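Local coordinates for protein enoyl-CoA hydratase (Thermus thermophilus, PDB 1WZ8) that probably catalyses the reversible hydration of enoyl-CoA thioesters, as a hexameric member of the crotonase (enoyl-CoA hydratase/isomerase) family, at residues L124-L137 with L185-A199. Sequence-based numbering, arbitrary orientation.
Sequences LAADIAVVGKGTRL and LVALAVEDEKVYEKA
Strands 128-132 and 188-190 run parallel, 31° between their axes, and close the edge of the crotonase-fold sheet, with 188-190 outermost within the chain. V131 pairs with A189, its N donating almost straight to L188 O (179°) and its O accepting V190 N. K133 N extends the ladder to V190 O at 2.8 Å. Before the ladder begins, one water accepts from both A129 N and A187 N.

Helix 195-199 returns antiparallel over the face bearing V130. There V130 CG1 lies anti to its own N (chi1 179°) and meets K198 CG, while CG2 rests on A199 CA and CB. On the other face V131 and V186 meet tip to tip, CG2 to CG2 at 3.8 Å. L124 CD1 meets L185 CD1, the chains crossing at about a right angle, while L137 CD1 lies against L185 CD2, the two chains passing in opposite directions. The aliphatic chain of K133 runs over V190 O, CE reaching E191 OE2 (3.4 Å); its bend at chi4 brings NZ to a weak bond with A189 O and to a water, to which it donates. With an alanine here, the cover of CG over V190 O and the chain beside E191 OE2 would be gone, and that water would probably lose its ammonium partner. In the turn 132-135, G134 N bonds the syn lone pair of D192 OD2 at 2.9 Å.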
loop_
_atom_site.group_PDB
_atom_site.type_symbol
_atom_site.label_atom_id
_atom_site.label_comp_id
_atom_site.label_asym_id
_atom_site.label_seq_id
_atom_site.Cartn_x
_atom_site.Cartn_y
_atom_site.Cartn_z
ATOM N N LEU A 124 6.056 8.527 21.861
ATOM C CA LEU A 124 6.119 7.423 20.910
ATOM C C LEU A 124 6.600 7.820 19.515
ATOM O O LEU A 124 7.005 6.960 18.735
ATOM C CB LEU A 124 4.761 6.725 20.821
ATOM C CG LEU A 124 4.256 6.108 22.132
ATOM C CD1 LEU A 124 3.003 5.278 21.858
ATOM C CD2 LEU A 124 5.353 5.243 22.758
ATOM N N ALA A 125 6.562 9.111 19.192
ATOM C CA ALA A 125 7.038 9.557 17.886
ATOM C C ALA A 125 8.563 9.543 17.899
ATOM O O ALA A 125 9.215 9.436 16.853
ATOM C CB ALA A 125 6.528 10.965 17.582
ATOM N N ALA A 126 9.133 9.657 19.095
ATOM C CA ALA A 126 10.581 9.638 19.236
ATOM C C ALA A 126 11.058 8.272 18.767
ATOM O O ALA A 126 10.297 7.306 18.771
ATOM C CB ALA A 126 10.977 9.866 20.691
ATOM N N ASP A 127 12.318 8.191 18.366
ATOM C CA ASP A 127 12.869 6.932 17.886
ATOM C C ASP A 127 13.072 5.951 19.024
ATOM O O ASP A 127 12.838 4.755 18.878
ATOM C CB ASP A 127 14.184 7.205 17.170
ATOM C CG ASP A 127 13.996 8.117 15.980
ATOM O OD1 ASP A 127 13.440 7.649 14.965
ATOM O OD2 ASP A 127 14.386 9.298 16.067
ATOM N N ILE A 128 13.506 6.465 20.168
ATOM C CA ILE A 128 13.728 5.616 21.326
ATOM C C ILE A 128 13.150 6.304 22.551
ATOM O O ILE A 128 13.442 7.469 22.814
ATOM C CB ILE A 128 15.233 5.360 21.554
ATOM C CG1 ILE A 128 15.815 4.590 20.364
ATOM C CG2 ILE A 128 15.436 4.573 22.847
ATOM C CD1 ILE A 128 17.298 4.307 20.468
ATOM N N ALA A 129 12.305 5.589 23.281
ATOM C CA ALA A 129 11.717 6.138 24.488
ATOM C C ALA A 129 12.195 5.305 25.655
ATOM O O ALA A 129 12.193 4.077 25.593
ATOM C CB ALA A 129 10.191 6.099 24.411
ATOM N N VAL A 130 12.635 5.981 26.708
ATOM C CA VAL A 130 13.078 5.305 27.912
ATOM C C VAL A 130 12.038 5.677 28.953
ATOM O O VAL A 130 11.816 6.863 29.210
ATOM C CB VAL A 130 14.461 5.810 28.383
ATOM C CG1 VAL A 130 14.874 5.084 29.659
ATOM C CG2 VAL A 130 15.497 5.589 27.290
ATOM N N VAL A 131 11.382 4.678 29.532
ATOM C CA VAL A 131 10.371 4.949 30.543
ATOM C C VAL A 131 10.769 4.352 31.878
ATOM O O VAL A 131 11.711 3.554 31.964
ATOM C CB VAL A 131 8.989 4.359 30.155
ATOM C CG1 VAL A 131 8.570 4.867 28.791
ATOM C CG2 VAL A 131 9.037 2.829 30.170
ATOM N N GLY A 132 10.053 4.757 32.919
ATOM C CA GLY A 132 10.315 4.215 34.237
ATOM C C GLY A 132 9.402 3.015 34.396
ATOM O O GLY A 132 8.358 2.943 33.752
ATOM N N LYS A 133 9.790 2.058 35.226
ATOM C CA LYS A 133 8.956 0.884 35.437
ATOM C C LYS A 133 7.559 1.301 35.902
ATOM O O LYS A 133 6.563 0.654 35.564
ATOM C CB LYS A 133 9.591 -0.034 36.477
ATOM C CG LYS A 133 10.914 -0.624 36.025
ATOM C CD LYS A 133 11.447 -1.641 37.016
ATOM C CE LYS A 133 12.740 -2.243 36.505
ATOM N NZ LYS A 133 12.557 -2.789 35.136
ATOM N N GLY A 134 7.497 2.393 36.661
ATOM C CA GLY A 134 6.226 2.873 37.175
ATOM C C GLY A 134 5.570 4.007 36.407
ATOM O O GLY A 134 4.540 4.537 36.832
ATOM N N THR A 135 6.153 4.392 35.278
ATOM C CA THR A 135 5.581 5.468 34.471
ATOM C C THR A 135 4.179 5.067 34.021
ATOM O O THR A 135 3.917 3.892 33.766
ATOM C CB THR A 135 6.448 5.743 33.217
ATOM O OG1 THR A 135 7.761 6.131 33.627
ATOM C CG2 THR A 135 5.845 6.863 32.365
ATOM N N ARG A 136 3.278 6.044 33.928
ATOM C CA ARG A 136 1.910 5.780 33.491
ATOM C C ARG A 136 1.760 6.230 32.039
ATOM O O ARG A 136 1.953 7.404 31.736
ATOM C CB ARG A 136 0.909 6.537 34.375
ATOM C CG ARG A 136 -0.556 6.283 34.028
ATOM C CD ARG A 136 -1.485 6.810 35.114
ATOM N NE ARG A 136 -1.691 8.255 35.037
ATOM C CZ ARG A 136 -2.703 8.830 34.391
ATOM N NH1 ARG A 136 -3.606 8.081 33.769
ATOM N NH2 ARG A 136 -2.816 10.150 34.368
ATOM N N LEU A 137 1.426 5.296 31.149
ATOM C CA LEU A 137 1.249 5.613 29.732
ATOM C C LEU A 137 -0.204 5.355 29.356
ATOM O O LEU A 137 -0.710 4.240 29.513
ATOM C CB LEU A 137 2.181 4.752 28.872
ATOM C CG LEU A 137 3.660 4.805 29.265
ATOM C CD1 LEU A 137 4.463 3.876 28.363
ATOM C CD2 LEU A 137 4.183 6.232 29.155
ATOM N N LEU A 185 5.954 -1.502 23.210
ATOM C CA LEU A 185 5.544 -0.125 22.934
ATOM C C LEU A 185 6.740 0.819 23.035
ATOM O O LEU A 185 6.838 1.793 22.288
ATOM C CB LEU A 185 4.470 0.325 23.923
ATOM C CG LEU A 185 3.839 1.689 23.618
ATOM C CD1 LEU A 185 2.885 1.552 22.438
ATOM C CD2 LEU A 185 3.086 2.199 24.842
ATOM N N VAL A 186 7.639 0.530 23.976
ATOM C CA VAL A 186 8.836 1.336 24.180
ATOM C C VAL A 186 10.052 0.424 24.283
ATOM O O VAL A 186 9.914 -0.767 24.575
ATOM C CB VAL A 186 8.737 2.188 25.462
ATOM C CG1 VAL A 186 7.567 3.155 25.345
ATOM C CG2 VAL A 186 8.570 1.285 26.683
ATOM N N ALA A 187 11.237 0.988 24.072
ATOM C CA ALA A 187 12.474 0.207 24.091
ATOM C C ALA A 187 12.986 -0.239 25.453
ATOM O O ALA A 187 13.390 -1.397 25.624
ATOM C CB ALA A 187 13.580 0.979 23.369
ATOM N N LEU A 188 12.988 0.674 26.415
ATOM C CA LEU A 188 13.506 0.353 27.736
ATOM C C LEU A 188 12.652 0.868 28.869
ATOM O O LEU A 188 12.021 1.916 28.759
ATOM C CB LEU A 188 14.906 0.939 27.905
ATOM C CG LEU A 188 16.032 0.518 26.961
ATOM C CD1 LEU A 188 17.176 1.509 27.108
ATOM C CD2 LEU A 188 16.490 -0.910 27.274
ATOM N N ALA A 189 12.647 0.114 29.965
ATOM C CA ALA A 189 11.922 0.491 31.172
ATOM C C ALA A 189 12.940 0.299 32.283
ATOM O O ALA A 189 13.373 -0.824 32.529
ATOM C CB ALA A 189 10.722 -0.419 31.394
ATOM N N VAL A 190 13.335 1.391 32.933
ATOM C CA VAL A 190 14.322 1.339 34.013
ATOM C C VAL A 190 13.727 1.849 35.323
ATOM O O VAL A 190 12.569 2.263 35.364
ATOM C CB VAL A 190 15.549 2.208 33.675
ATOM C CG1 VAL A 190 16.209 1.706 32.394
ATOM C CG2 VAL A 190 15.119 3.666 33.515
ATOM N N GLU A 191 14.515 1.820 36.398
ATOM C CA GLU A 191 14.018 2.313 37.676
ATOM C C GLU A 191 13.631 3.765 37.444
ATOM O O GLU A 191 14.365 4.513 36.800
ATOM C CB GLU A 191 15.095 2.214 38.761
ATOM C CG GLU A 191 15.553 0.790 39.079
ATOM C CD GLU A 191 14.423 -0.111 39.558
ATOM O OE1 GLU A 191 13.508 0.389 40.249
ATOM O OE2 GLU A 191 14.457 -1.327 39.255
ATOM N N ASP A 192 12.470 4.158 37.954
ATOM C CA ASP A 192 11.972 5.518 37.764
ATOM C C ASP A 192 13.021 6.613 37.912
ATOM O O ASP A 192 13.056 7.563 37.128
ATOM C CB ASP A 192 10.819 5.786 38.728
ATOM C CG ASP A 192 9.629 4.875 38.483
ATOM O OD1 ASP A 192 8.648 4.983 39.243
ATOM O OD2 ASP A 192 9.671 4.060 37.538
ATOM N N GLU A 193 13.878 6.479 38.917
ATOM C CA GLU A 193 14.919 7.465 39.159
ATOM C C GLU A 193 16.020 7.520 38.104
ATOM O O GLU A 193 16.725 8.521 38.000
ATOM C CB GLU A 193 15.574 7.204 40.511
ATOM C CG GLU A 193 15.149 8.161 41.578
ATOM C CD GLU A 193 15.250 9.598 41.113
ATOM O OE1 GLU A 193 16.318 9.988 40.600
ATOM O OE2 GLU A 193 14.257 10.341 41.265
ATOM N N LYS A 194 16.163 6.441 37.341
ATOM C CA LYS A 194 17.200 6.328 36.323
ATOM C C LYS A 194 16.769 6.713 34.914
ATOM O O LYS A 194 17.577 6.651 33.985
ATOM C CB LYS A 194 17.722 4.891 36.285
ATOM C CG LYS A 194 18.301 4.376 37.592
ATOM C CD LYS A 194 19.674 4.959 37.842
ATOM C CE LYS A 194 20.310 4.359 39.084
ATOM N NZ LYS A 194 21.727 4.795 39.241
ATOM N N VAL A 195 15.513 7.115 34.747
ATOM C CA VAL A 195 15.004 7.460 33.418
ATOM C C VAL A 195 15.847 8.481 32.661
ATOM O O VAL A 195 16.375 8.180 31.584
ATOM C CB VAL A 195 13.537 7.957 33.494
ATOM C CG1 VAL A 195 13.045 8.372 32.103
ATOM C CG2 VAL A 195 12.649 6.849 34.061
ATOM N N TYR A 196 15.974 9.687 33.203
ATOM C CA TYR A 196 16.766 10.704 32.522
ATOM C C TYR A 196 18.204 10.236 32.286
ATOM O O TYR A 196 18.749 10.403 31.195
ATOM C CB TYR A 196 16.784 12.013 33.313
ATOM C CG TYR A 196 17.659 13.059 32.661
ATOM C CD1 TYR A 196 17.309 13.621 31.436
ATOM C CD2 TYR A 196 18.865 13.450 33.244
ATOM C CE1 TYR A 196 18.140 14.547 30.804
ATOM C CE2 TYR A 196 19.703 14.375 32.618
ATOM C CZ TYR A 196 19.332 14.918 31.400
ATOM O OH TYR A 196 20.157 15.828 30.774
ATOM N N GLU A 197 18.817 9.652 33.310
ATOM C CA GLU A 197 20.189 9.165 33.193
ATOM C C GLU A 197 20.378 8.189 32.033
ATOM O O GLU A 197 21.328 8.317 31.255
ATOM C CB GLU A 197 20.621 8.497 34.503
ATOM C CG GLU A 197 21.933 7.739 34.421
ATOM C CD GLU A 197 22.352 7.163 35.761
ATOM O OE1 GLU A 197 22.630 7.960 36.682
ATOM O OE2 GLU A 197 22.395 5.920 35.896
ATOM N N LYS A 198 19.483 7.208 31.923
ATOM C CA LYS A 198 19.571 6.213 30.855
ATOM C C LYS A 198 19.245 6.842 29.504
ATOM O O LYS A 198 19.877 6.527 28.499
ATOM C CB LYS A 198 18.604 5.054 31.126
ATOM C CG LYS A 198 18.632 3.942 30.079
ATOM C CD LYS A 198 19.983 3.222 30.052
ATOM C CE LYS A 198 19.989 2.071 29.055
ATOM N NZ LYS A 198 21.287 1.329 29.050
ATOM N N ALA A 199 18.253 7.724 29.477
ATOM C CA ALA A 199 17.884 8.374 28.225
ATOM C C ALA A 199 19.064 9.182 27.689
ATOM O O ALA A 199 19.349 9.171 26.492
ATOM C CB ALA A 199 16.675 9.278 28.436
HETATM O O HOH W 1 11.316 3.067 22.262
HETATM O O HOH W 2 15.069 -2.066 33.957
#